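Endo-1,3-beta-glucanase, family GH16 (PDB 4BPZ) probably hydrolyses internal beta-1,3-glucosidic bonds of glucans such as algal laminarin, this chain being the calcium-binding family 16 catalytic domain of a longer protein. Local coordinates at residues A[69-74]-A[81-86]; A[34-39]-A[47-52]. The protein carries 1 engineered substitution. One frame throughout, in Å; residues are numbered along the deposited sequence.

Contact 1 of 2, residues A[69-74]-A[81-86]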
ATOM      1  N   ILE A  69     -15.885  -1.024   4.821  1.00 12.22           N
ATOM      2  CA  ILE A  69     -17.289  -1.167   5.286  1.00 12.35           C
ATOM      3  C   ILE A  69     -18.203  -0.935   4.127  1.00 12.64           C
ATOM      4  O   ILE A  69     -18.023  -0.022   3.323  1.00 13.68           O
ATOM      5  CB  ILE A  69     -17.631  -0.149   6.371  1.00 13.30           C
ATOM      6  CG1 ILE A  69     -16.628  -0.110   7.508  1.00 14.57           C
ATOM      7  CG2 ILE A  69     -19.025  -0.400   6.913  1.00 15.31           C
ATOM      8  CD1 ILE A  69     -16.843   0.990   8.512  1.00 16.92           C
ATOM      9  N   LYS A  70     -19.252  -1.781   4.002  1.00 13.09           N
ATOM     10  CA  LYS A  70     -20.355  -1.463   3.069  1.00 13.68           C
ATOM     11  C   LYS A  70     -21.188  -0.392   3.737  1.00 14.88           C
ATOM     12  O   LYS A  70     -21.851  -0.617   4.799  1.00 16.03           O
ATOM     13  CB  LYS A  70     -21.191  -2.727   2.796  1.00 15.78           C
ATOM     14  CG  LYS A  70     -22.290  -2.461   1.754  1.00 16.97           C
ATOM     15  CD  LYS A  70     -22.955  -3.745   1.355  1.00 18.76           C
ATOM     16  CE  LYS A  70     -23.893  -3.485   0.178  1.00 21.63           C
ATOM     17  NZ  LYS A  70     -24.472  -4.798  -0.243  1.00 23.59           N
ATOM     18  N   GLU A  71     -21.197   0.794   3.149  1.00 14.60           N
ATOM     19  CA  GLU A  71     -21.726   2.014   3.778  1.00 17.47           C
ATOM     20  C   GLU A  71     -21.857   3.014   2.664  1.00 16.90           C
ATOM     21  O   GLU A  71     -20.877   3.306   1.939  1.00 17.41           O
ATOM     22  CB  GLU A  71     -20.629   2.547   4.824  1.00 18.99           C
ATOM     23  CG  GLU A  71     -20.977   3.887   5.354  1.00 20.42           C
ATOM     24  CD  GLU A  71     -19.940   4.507   6.244  1.00 19.76           C
ATOM     25  OE1 GLU A  71     -18.837   3.937   6.476  1.00 16.91           O
ATOM     26  OE2 GLU A  71     -20.263   5.608   6.791  1.00 23.06           O
ATOM     27  N   LYS A  72     -23.028   3.631   2.511  1.00 17.63           N
ATOM     28  CA  LYS A  72     -23.177   4.729   1.523  1.00 17.75           C
ATOM     29  C   LYS A  72     -22.398   5.949   2.074  1.00 16.88           C
ATOM     30  O   LYS A  72     -22.615   6.343   3.227  1.00 21.06           O
ATOM     31  CB  LYS A  72     -24.659   5.116   1.285  1.00 20.64           C
ATOM     32  CG  LYS A  72     -25.430   3.970   0.634  1.00 27.31           C
ATOM     33  CD  LYS A  72     -25.205   3.935  -0.871  1.00 30.04           C
ATOM     34  CE  LYS A  72     -26.248   2.986  -1.461  1.00 39.98           C
ATOM     35  NZ  LYS A  72     -26.102   2.631  -2.896  1.00 44.34           N
ATOM     36  N   TYR A  73     -21.609   6.573   1.229  1.00 16.08           N
ATOM     37  CA  TYR A  73     -20.856   7.717   1.660  1.00 16.42           C
ATOM     38  C   TYR A  73     -20.650   8.627   0.538  1.00 16.06           C
ATOM     39  O   TYR A  73     -20.354   8.201  -0.591  1.00 16.26           O
ATOM     40  CB  TYR A  73     -19.480   7.239   2.197  1.00 16.68           C
ATOM     41  CG  TYR A  73     -18.596   8.323   2.811  1.00 14.79           C
ATOM     42  CD1 TYR A  73     -18.741   8.631   4.143  1.00 16.46           C
ATOM     43  CD2 TYR A  73     -17.708   9.070   2.089  1.00 16.53           C
ATOM     44  CE1 TYR A  73     -18.022   9.660   4.775  1.00 17.29           C
ATOM     45  CE2 TYR A  73     -16.985  10.096   2.653  1.00 16.06           C
ATOM     46  CZ  TYR A  73     -17.140  10.380   3.993  1.00 16.57           C
ATOM     47  OH  TYR A  73     -16.388  11.419   4.531  1.00 19.26           O
ATOM     48  N   THR A  74     -20.837   9.954   0.754  1.00 17.49           N
ATOM     49  CA  THR A  74     -20.747  10.966  -0.367  1.00 18.07           C
ATOM     50  C   THR A  74     -19.589  11.908  -0.015  1.00 18.32           C
ATOM     51  O   THR A  74     -19.541  12.439   1.093  1.00 20.80           O
ATOM     52  CB  THR A  74     -22.060  11.708  -0.514  1.00 19.75           C
ATOM     53  OG1 THR A  74     -23.073  10.727  -0.756  1.00 22.87           O
ATOM     54  CG2 THR A  74     -21.998  12.783  -1.634  1.00 22.61           C
ATOM     55  N   ASP A  81     -20.543   3.114  -2.393  1.00 14.35           N
ATOM     56  CA  ASP A  81     -21.242   2.119  -1.550  1.00 14.54           C
ATOM     57  C   ASP A  81     -20.333   1.492  -0.493  1.00 12.82           C
ATOM     58  O   ASP A  81     -20.805   0.668   0.297  1.00 14.41           O
ATOM     59  CB  ASP A  81     -21.750   0.978  -2.450  1.00 17.51           C
ATOM     60  CG  ASP A  81     -22.847   1.422  -3.372  1.00 20.84           C
ATOM     61  OD1 ASP A  81     -23.499   2.459  -3.074  1.00 24.67           O
ATOM     62  OD2 ASP A  81     -23.057   0.728  -4.394  1.00 25.86           O
ATOM     63  N   TYR A  82     -19.035   1.850  -0.451  1.00 13.24           N
ATOM     64  CA  TYR A  82     -18.083   1.327   0.493  1.00 12.17           C
ATOM     65  C   TYR A  82     -17.216   2.456   0.980  1.00 12.12           C
ATOM     66  O   TYR A  82     -16.915   3.382   0.206  1.00 12.79           O
ATOM     67  CB  TYR A  82     -17.168   0.224  -0.101  1.00 13.15           C
ATOM     68  CG  TYR A  82     -17.973  -0.915  -0.694  1.00 13.17           C
ATOM     69  CD1 TYR A  82     -18.407  -0.836  -2.041  1.00 14.25           C
ATOM     70  CD2 TYR A  82     -18.375  -1.988   0.061  1.00 13.65           C
ATOM     71  CE1 TYR A  82     -19.251  -1.827  -2.579  1.00 15.19           C
ATOM     72  CE2 TYR A  82     -19.200  -3.023  -0.454  1.00 15.31           C
ATOM     73  CZ  TYR A  82     -19.604  -2.918  -1.767  1.00 15.77           C
ATOM     74  OH  TYR A  82     -20.430  -3.897  -2.252  1.00 18.85           O
ATOM     75  N   THR A  83     -16.708   2.318   2.181  1.00 12.24           N
ATOM     76  CA  THR A  83     -15.664   3.239   2.724  1.00 11.61           C
ATOM     77  C   THR A  83     -14.501   2.434   3.211  1.00 10.82           C
ATOM     78  O   THR A  83     -14.623   1.237   3.596  1.00 11.77           O
ATOM     79  CB  THR A  83     -16.272   4.084   3.911  1.00 12.30           C
ATOM     80  OG1 THR A  83     -16.662   3.189   4.928  1.00 12.91           O
ATOM     81  CG2 THR A  83     -17.375   4.965   3.468  1.00 14.15           C
ATOM     82  N   SER A  84     -13.319   3.047   3.216  1.00 10.80           N
ATOM     83  CA  SER A  84     -12.096   2.425   3.681  1.00 10.94           C
ATOM     84  C   SER A  84     -11.117   3.560   4.048  1.00  9.94           C
ATOM     85  O   SER A  84     -11.531   4.720   4.138  1.00 10.78           O
ATOM     86  CB  SER A  84     -11.573   1.481   2.608  1.00 11.23           C
ATOM     87  OG  SER A  84     -10.490   0.746   3.067  1.00 11.04           O
ATOM     88  N   ALA A  85      -9.851   3.203   4.232  1.00 10.67           N
ATOM     89  CA  ALA A  85      -8.814   4.217   4.464  1.00 10.40           C
ATOM     90  C   ALA A  85      -7.623   3.896   3.581  1.00 10.54           C
ATOM     91  O   ALA A  85      -7.342   2.748   3.228  1.00 10.18           O
ATOM     92  CB  ALA A  85      -8.398   4.278   5.913  1.00 11.83           C
ATOM     93  N   ARG A  86      -6.923   4.991   3.239  1.00 10.89           N
ATOM     94  CA  ARG A  86      -5.704   4.970   2.405  1.00 10.96           C
ATOM     95  C   ARG A  86      -4.684   5.915   3.112  1.00 10.32           C
ATOM     96  O   ARG A  86      -4.860   7.138   3.038  1.00 11.69           O
ATOM     97  CB  ARG A  86      -6.005   5.411   0.960  1.00 11.16           C
ATOM     98  CG  ARG A  86      -4.801   5.482   0.061  1.00 10.96           C
ATOM     99  CD  ARG A  86      -5.283   5.580  -1.368  1.00 12.85           C
ATOM    100  NE  ARG A  86      -4.172   5.889  -2.316  1.00 12.40           N
ATOM    101  CZ  ARG A  86      -4.080   5.376  -3.539  1.00 11.79           C
ATOM    102  NH1 ARG A  86      -4.798   4.356  -3.940  1.00 13.22           N
ATOM    103  NH2 ARG A  86      -3.140   5.898  -4.363  1.00 13.70           N
TER
HETATM  104  O   HOH W   1     -22.044  -5.859  -1.195  1.00 22.54           O
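Thr83 OG1 donates a 2.8 Å hydrogen bond to Glu71 OE1, the two side chains crossing obliquely. The hydroxyl lies 38° out of the carboxylate plane, above it. Glu71 leaves the strand with CG anti to the backbone N (chi1 171°) and runs on extended; its OE2 forms a salt bridge with Arg53, while Asn56 ND2 bonds to Thr83 OG1. An alanine in place of Glu71 would probably leave Arg53 without this counter-charge and the Thr83 hydroxyl without its acceptor. The Thr83 and Tyr73 side chains cross at about a right angle, with Thr83 CG2 3.3 Å from Tyr73 CB. The backbones are antiparallel neighbours in the beta-sandwich jelly roll of family 16: Ile69 and Thr83 form a hydrogen-bonded pair, Lys70 and Tyr82 a non-hydrogen-bonded one on the other face. There the lysine chain passes the tyrosine ring at a slant, Lys70 CB 3.8 Å from Tyr82 CE2. A water in the ring plane, 2.8 Å from Tyr82 OH, accepts from Lys70 NZ, whose stronger partner is the carbonyl of Glu240. Where the chain turns a corner at Asp81, Glu71 N bonds to Asp81 O at 2.9 Å. Lys72 and Asp81 lie side by side and point the same way; a bend at chi2 (-82°) sets Lys72 CD beside the carboxylate, and NZ closes a 2.6 Å salt bridge to Asp81 OD1 from above its plane.

Contact 2 of 2, residues A[34-39]-A[47-52]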
ATOM      1  N   VAL A  34      -8.188  11.377   1.089  1.00 12.33           N
ATOM      2  CA  VAL A  34      -9.649  11.367   1.057  1.00 13.04           C
ATOM      3  C   VAL A  34     -10.234  11.908  -0.228  1.00 12.97           C
ATOM      4  O   VAL A  34     -11.367  11.611  -0.594  1.00 12.87           O
ATOM      5  CB  VAL A  34     -10.327  12.091   2.268  1.00 13.68           C
ATOM      6  CG1 VAL A  34      -9.723  11.586   3.586  1.00 14.55           C
ATOM      7  CG2 VAL A  34     -10.193  13.612   2.188  1.00 15.20           C
ATOM      8  N   ILE A  35      -9.470  12.745  -0.951  1.00 13.68           N
ATOM      9  CA  ILE A  35      -9.969  13.375  -2.198  1.00 14.70           C
ATOM     10  C   ILE A  35      -9.817  12.342  -3.336  1.00 13.57           C
ATOM     11  O   ILE A  35      -8.689  11.895  -3.601  1.00 14.67           O
ATOM     12  CB  ILE A  35      -9.169  14.613  -2.559  1.00 14.78           C
ATOM     13  CG1 ILE A  35      -9.320  15.701  -1.468  1.00 14.98           C
ATOM     14  CG2 ILE A  35      -9.631  15.167  -3.912  1.00 16.61           C
ATOM     15  CD1 ILE A  35      -8.211  16.766  -1.600  1.00 17.12           C
ATOM     16  N   PRO A  36     -10.903  11.979  -4.046  1.00 13.88           N
ATOM     17  CA  PRO A  36     -10.741  11.018  -5.076  1.00 15.10           C
ATOM     18  C   PRO A  36      -9.981  11.666  -6.226  1.00 15.06           C
ATOM     19  O   PRO A  36     -10.219  12.851  -6.599  1.00 16.41           O
ATOM     20  CB  PRO A  36     -12.168  10.703  -5.534  1.00 17.44           C
ATOM     21  CG  PRO A  36     -13.077  11.293  -4.499  1.00 19.66           C
ATOM     22  CD  PRO A  36     -12.279  12.320  -3.722  1.00 15.95           C
ATOM     23  N   PRO A  37      -9.071  10.921  -6.888  1.00 14.29           N
ATOM     24  CA  PRO A  37      -8.191  11.508  -7.917  1.00 15.32           C
ATOM     25  C   PRO A  37      -8.862  11.550  -9.279  1.00 16.72           C
ATOM     26  O   PRO A  37      -8.306  12.239 -10.138  1.00 19.20           O
ATOM     27  CB  PRO A  37      -7.008  10.547  -8.015  1.00 16.49           C
ATOM     28  CG  PRO A  37      -7.602   9.191  -7.503  1.00 15.92           C
ATOM     29  CD  PRO A  37      -8.588   9.592  -6.433  1.00 16.12           C
ATOM     30  N   ASN A  38      -9.978  10.873  -9.496  1.00 16.13           N
ATOM     31  CA  ASN A  38     -10.461  10.629 -10.863  1.00 18.87           C
ATOM     32  C   ASN A  38     -11.943  11.008 -10.927  1.00 17.15           C
ATOM     33  O   ASN A  38     -12.837  10.129 -10.898  1.00 17.99           O
ATOM     34  CB  ASN A  38     -10.102   9.101 -11.234  1.00 21.27           C
ATOM     35  CG  ASN A  38     -10.817   8.523 -12.363  1.00 30.24           C
ATOM     36  OD1 ASN A  38     -10.902   9.162 -13.349  1.00 30.96           O
ATOM     37  ND2 ASN A  38     -11.260   7.181 -12.273  1.00 31.06           N
ATOM     38  N   ASN A  39     -12.293  12.342 -10.947  1.00 19.60           N
ATOM     39  CA  ASN A  39     -13.748  12.786 -11.126  1.00 19.72           C
ATOM     40  C   ASN A  39     -14.659  12.080 -10.141  1.00 18.59           C
ATOM     41  O   ASN A  39     -15.694  11.517 -10.545  1.00 19.60           O
ATOM     42  CB  ASN A  39     -14.144  12.576 -12.583  1.00 22.03           C
ATOM     43  CG  ASN A  39     -13.272  13.415 -13.517  1.00 27.41           C
ATOM     44  OD1 ASN A  39     -12.573  12.906 -14.421  1.00 34.14           O
ATOM     45  ND2 ASN A  39     -13.253  14.687 -13.263  1.00 29.72           N
ATOM     46  N   LEU A  47     -14.474   0.684  -5.896  1.00 12.18           N
ATOM     47  CA  LEU A  47     -15.824   1.065  -5.505  1.00 13.15           C
ATOM     48  C   LEU A  47     -15.911   1.834  -4.244  1.00 12.02           C
ATOM     49  O   LEU A  47     -16.984   2.208  -3.832  1.00 14.46           O
ATOM     50  CB  LEU A  47     -16.688  -0.223  -5.411  1.00 14.06           C
ATOM     51  CG  LEU A  47     -16.840  -0.933  -6.788  1.00 15.43           C
ATOM     52  CD1 LEU A  47     -17.734  -2.154  -6.642  1.00 18.50           C
ATOM     53  CD2 LEU A  47     -17.490  -0.014  -7.811  1.00 19.22           C
ATOM     54  N   GLN A  48     -14.795   2.121  -3.562  1.00 12.29           N
ATOM     55  CA  GLN A  48     -14.780   2.771  -2.254  1.00 12.48           C
ATOM     56  C   GLN A  48     -14.551   4.272  -2.338  1.00 12.03           C
ATOM     57  O   GLN A  48     -13.881   4.779  -3.275  1.00 12.85           O
ATOM     58  CB  GLN A  48     -13.765   2.183  -1.264  1.00 12.24           C
ATOM     59  CG  GLN A  48     -12.294   2.598  -1.508  1.00 12.71           C
ATOM     60  CD  GLN A  48     -11.723   2.141  -2.800  1.00 11.13           C
ATOM     61  OE1 GLN A  48     -10.875   2.867  -3.416  1.00 14.03           O
ATOM     62  NE2 GLN A  48     -12.071   1.013  -3.274  1.00 10.72           N
ATOM     63  N   HIS A  49     -14.961   4.982  -1.288  1.00 11.84           N
ATOM     64  CA  HIS A  49     -14.316   6.218  -0.846  1.00 12.11           C
ATOM     65  C   HIS A  49     -13.368   5.918   0.290  1.00 11.92           C
ATOM     66  O   HIS A  49     -13.570   5.006   1.071  1.00 12.77           O
ATOM     67  CB  HIS A  49     -15.331   7.245  -0.361  1.00 12.54           C
ATOM     68  CG  HIS A  49     -15.881   8.122  -1.452  1.00 13.26           C
ATOM     69  ND1 HIS A  49     -15.106   8.780  -2.306  1.00 13.91           N
ATOM     70  CD2 HIS A  49     -17.195   8.446  -1.769  1.00 13.30           C
ATOM     71  CE1 HIS A  49     -15.893   9.463  -3.157  1.00 14.42           C
ATOM     72  NE2 HIS A  49     -17.154   9.266  -2.805  1.00 14.92           N
ATOM     73  N   TYR A  50     -12.331   6.737   0.353  1.00 11.47           N
ATOM     74  CA  TYR A  50     -11.392   6.714   1.477  1.00 11.30           C
ATOM     75  C   TYR A  50     -11.679   7.876   2.420  1.00 11.07           C
ATOM     76  O   TYR A  50     -11.987   8.960   1.976  1.00 12.59           O
ATOM     77  CB  TYR A  50      -9.949   6.759   0.959  1.00 11.79           C
ATOM     78  CG  TYR A  50      -9.513   5.478   0.285  1.00 10.96           C
ATOM     79  CD1 TYR A  50      -9.549   4.259   0.969  1.00 10.63           C
ATOM     80  CD2 TYR A  50      -8.992   5.479  -1.011  1.00 10.96           C
ATOM     81  CE1 TYR A  50      -9.097   3.092   0.389  1.00 10.82           C
ATOM     82  CE2 TYR A  50      -8.541   4.317  -1.606  1.00 11.07           C
ATOM     83  CZ  TYR A  50      -8.582   3.124  -0.897  1.00  9.98           C
ATOM     84  OH  TYR A  50      -8.110   1.953  -1.457  1.00 11.91           O
ATOM     85  N   THR A  51     -11.639   7.603   3.731  1.00 12.05           N
ATOM     86  CA  THR A  51     -12.002   8.638   4.737  1.00 12.23           C
ATOM     87  C   THR A  51     -10.946   8.600   5.799  1.00 11.83           C
ATOM     88  O   THR A  51     -10.169   7.654   5.957  1.00 12.26           O
ATOM     89  CB  THR A  51     -13.416   8.465   5.329  1.00 12.52           C
ATOM     90  OG1 THR A  51     -13.371   7.684   6.533  1.00 12.63           O
ATOM     91  CG2 THR A  51     -14.412   7.971   4.330  1.00 13.67           C
ATOM     92  N   ASN A  52     -10.971   9.671   6.643  1.00 12.54           N
ATOM     93  CA  ASN A  52     -10.068   9.701   7.790  1.00 12.76           C
ATOM     94  C   ASN A  52     -10.780   9.443   9.100  1.00 12.49           C
ATOM     95  O   ASN A  52     -10.268   9.762  10.164  1.00 14.99           O
ATOM     96  CB  ASN A  52      -9.224  10.991   7.866  1.00 14.76           C
ATOM     97  CG  ASN A  52      -9.993  12.190   8.330  1.00 15.16           C
ATOM     98  OD1 ASN A  52      -9.339  13.251   8.727  1.00 19.00           O
ATOM     99  ND2 ASN A  52     -11.226  12.146   8.380  1.00 16.19           N
TER
HETATM  100  O   HOH W   2     -12.422   9.052  -1.470  1.00 12.52           O
HETATM  101  O   HOH W   3     -13.663  11.034   1.193  1.00 14.14           O
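His49 and Pro36 meet where the loop 34-39 passes over the strand 48-50. From CB the histidine side chain takes CG to the side of the backbone N (chi1 -87°), roughly anti to the carbonyl carbon, and the imidazole then offers a different partner at each rim atom. CE1 points at the loop: Pro36 CG sits at the ring edge, near its plane, 3.6 Å from His49 CE1. ND1 is bound to a water at 2.8 Å. NE2 is hydrogen-bonded to the carbonyl of Ser78, and CD2 packs against the carbonyl of Tyr73. With both nitrogens engaged, the rotation of the ring is well fixed; Phe75 touches both His49 and Pro36.

The water on His49 ND1 also accepts from Tyr50 N and donates to Val34 O, 2.9 Å from that carbonyl oxygen. A second water donates to Val34 O as well, and to Tyr50 O at 2.8 Å. Loop and strand are thus joined by water, with no direct hydrogen bond between the two segments. Val34 supplies direct contacts: its CA makes a CA-H...O contact of 3.5 Å with Tyr50 O, and its CG1, anti to the carbonyl carbon (chi1 -50°), reaches past to Asn52 N at 3.8 Å.

On the ligand side, Tyr50 stacks edge-to-face with Trp42, and His43 and Asn44, which follow Trp42 in the chain, line the glycan pocket. The contact itself holds no pocket residue; with the Tyr50 side chain about 7 Å from a bound glucose unit, the water-bridged loop and strand flank the sugar-binding cleft of the family 16 jelly roll at second-shell distance.

How the contacts relate
Contact 2 (34-39 with 47-52) closes along the chain before contact 1 (69-74 with 81-86) opens, yet their centres lie only 9 Å apart, on the same side of the chain's centre. They meet through neighbouring strands: 48-50 runs parallel to 82-93, and Ser84 probably bonds at both ends, its O to Thr51 N at 2.9 Å and its N to His49 O. The backbone carbonyl carbon of Ala85 packs against Tyr50 CD1. Strand 82-93 thus has 63-75 and 48-50 as neighbours, and continues from contact 1 to Arg86. Both contacts therefore belong to one region of the jelly roll, and of their residues Arg86 is the one in the glycan pocket.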